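Local coordinates for protein Exo-arabinanase (Penicillium chrysogenum, PDB 3A72) that probably hydrolyses alpha-1,5-linked arabinan from a chain end, as an exo-acting arabinanase of sialidase-like beta-propeller fold that binds arabinobiose, at residues A[312-317]-A[335-340]. Sequence-based numbering, arbitrary orientation.
Sequences HGYTRA and GVLLGE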
loop_
_atom_site.group_PDB
_atom_site.type_symbol
_atom_site.label_atom_id
_atom_site.label_comp_id
_atom_site.label_asym_id
_atom_site.label_seq_id
_atom_site.Cartn_x
_atom_site.Cartn_y
_atom_site.Cartn_z
ATOM N N HIS A 312 6.351 8.788 -12.082
ATOM C CA HIS A 312 6.106 7.391 -11.811
ATOM C C HIS A 312 7.023 6.901 -10.688
ATOM O O HIS A 312 8.118 7.401 -10.496
ATOM C CB HIS A 312 6.291 6.520 -13.051
ATOM C CG HIS A 312 7.654 6.089 -13.318
ATOM N ND1 HIS A 312 8.613 6.838 -13.849
ATOM C CD2 HIS A 312 8.227 4.878 -13.020
ATOM C CE1 HIS A 312 9.755 6.144 -13.938
ATOM N NE2 HIS A 312 9.526 4.941 -13.448
ATOM N N GLY A 313 6.559 5.885 -9.953
ATOM C CA GLY A 313 7.412 5.264 -8.973
ATOM C C GLY A 313 6.800 3.966 -8.493
ATOM O O GLY A 313 5.629 3.681 -8.665
ATOM N N TYR A 314 7.668 3.189 -7.799
ATOM C CA TYR A 314 7.284 1.888 -7.298
ATOM C C TYR A 314 6.221 2.019 -6.197
ATOM O O TYR A 314 6.378 2.801 -5.245
ATOM C CB TYR A 314 8.496 1.210 -6.712
ATOM C CG TYR A 314 8.290 -0.216 -6.205
ATOM C CD1 TYR A 314 7.869 -1.225 -7.046
ATOM C CD2 TYR A 314 8.535 -0.509 -4.896
ATOM C CE1 TYR A 314 7.666 -2.499 -6.610
ATOM C CE2 TYR A 314 8.412 -1.808 -4.427
ATOM C CZ TYR A 314 7.987 -2.804 -5.290
ATOM O OH TYR A 314 7.905 -4.107 -4.846
ATOM N N THR A 315 5.126 1.238 -6.353
ATOM C CA THR A 315 3.964 1.290 -5.471
ATOM C C THR A 315 3.564 2.717 -5.060
ATOM O O THR A 315 3.226 3.018 -3.925
ATOM C CB THR A 315 4.136 0.307 -4.280
ATOM O OG1 THR A 315 2.821 0.103 -3.682
ATOM C CG2 THR A 315 5.092 0.696 -3.210
ATOM N N ARG A 316 3.577 3.600 -6.068
ATOM C CA ARG A 316 3.152 4.978 -5.886
ATOM C C ARG A 316 1.796 5.004 -5.218
ATOM O O ARG A 316 0.880 4.291 -5.625
ATOM C CB ARG A 316 3.164 5.687 -7.247
ATOM C CG ARG A 316 2.929 7.176 -7.174
ATOM C CD ARG A 316 3.088 7.851 -8.521
ATOM N NE ARG A 316 2.017 7.421 -9.416
ATOM C CZ ARG A 316 1.799 7.943 -10.610
ATOM N NH1 ARG A 316 2.514 8.971 -11.055
ATOM N NH2 ARG A 316 0.823 7.466 -11.396
ATOM N N ALA A 317 1.676 5.827 -4.173
ATOM C CA ALA A 317 0.527 5.797 -3.272
ATOM C C ALA A 317 -0.430 6.913 -3.594
ATOM O O ALA A 317 -0.054 8.055 -3.872
ATOM C CB ALA A 317 0.985 5.898 -1.829
ATOM N N GLY A 335 10.200 6.945 -5.159
ATOM C CA GLY A 335 11.245 6.549 -6.075
ATOM C C GLY A 335 11.016 5.240 -6.733
ATOM O O GLY A 335 9.926 4.661 -6.674
ATOM N N VAL A 336 12.047 4.751 -7.433
ATOM C CA VAL A 336 11.987 3.513 -8.222
ATOM C C VAL A 336 12.887 2.475 -7.582
ATOM O O VAL A 336 13.826 2.776 -6.823
ATOM C CB VAL A 336 12.385 3.763 -9.688
ATOM C CG1 VAL A 336 11.417 4.751 -10.325
ATOM C CG2 VAL A 336 13.825 4.254 -9.816
ATOM N N LEU A 337 12.640 1.193 -7.880
ATOM C CA LEU A 337 13.501 0.111 -7.423
ATOM C C LEU A 337 14.943 0.390 -7.832
ATOM O O LEU A 337 15.225 0.748 -8.986
ATOM C CB LEU A 337 13.044 -1.212 -8.083
ATOM C CG LEU A 337 11.728 -1.792 -7.465
ATOM C CD1 LEU A 337 11.166 -2.880 -8.377
ATOM C CD2 LEU A 337 11.925 -2.340 -6.054
ATOM N N LEU A 338 15.870 0.244 -6.892
ATOM C CA LEU A 338 17.272 0.428 -7.098
ATOM C C LEU A 338 17.602 1.810 -7.642
ATOM O O LEU A 338 18.666 2.025 -8.254
ATOM C CB LEU A 338 17.844 -0.665 -8.022
ATOM C CG LEU A 338 17.632 -2.068 -7.451
ATOM C CD1 LEU A 338 18.186 -3.119 -8.378
ATOM C CD2 LEU A 338 18.283 -2.242 -6.070
ATOM N N GLY A 339 16.775 2.809 -7.352
ATOM C CA GLY A 339 17.000 4.105 -7.908
ATOM C C GLY A 339 18.223 4.794 -7.355
ATOM O O GLY A 339 18.453 4.746 -6.182
ATOM N N GLU A 340 18.957 5.467 -8.227
ATOM C CA GLU A 340 20.166 6.207 -7.826
ATOM C C GLU A 340 19.877 7.622 -7.366
ATOM O O GLU A 340 20.786 8.197 -6.737
ATOM C CB GLU A 340 21.152 6.222 -9.016
ATOM C CG GLU A 340 21.717 4.834 -9.293
ATOM C CD GLU A 340 22.626 4.220 -8.271
ATOM O OE1 GLU A 340 23.142 5.060 -7.469
ATOM O OE2 GLU A 340 22.820 2.955 -8.270
HETATM O O HOH W 1 8.826 3.663 -4.256
#
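Y314 and L337 meet ring to isobutyl at the glycan pocket of a six-bladed beta-propeller, where the loop entering strand 317-320 faces the loop joining strands 328-333 and 344-350 of the same blade. The tyrosine side chain starts at CB, 3.7 Å from O of G335. Its CG is anti to the backbone N (chi1 -177°), which places that atom 4.0 Å from L337 CG. Next, CD1 and CE1 of the tyrosine each lie 3.9 Å from L337 CD1, whereas its CD2, CE2 and CZ meet L337 CD2. That second methyl sits over the centre of the face, in a CH-pi contact 3.9 Å from the centroid and 10° off the ring normal. L24 of strand 23-30 touches both residues, and each also touches a bound arabinofuranose, so the pair lines part of the glycan-binding surface. The backbones are joined beside it by one hydrogen bond, from Y314 N to G335 O (2.9 Å). A water donates to that same carbonyl and to Y314 O, giving G335 O two donors. G313 CA lies 3.5 Å from this oxygen, close enough that a CB there would collide with it. L337 is the second residue of a type II beta turn from V336 to G339. Toward solvent, the H312 ring approaches V336 obliquely, its NE2 3.7 Å from V336 CG1.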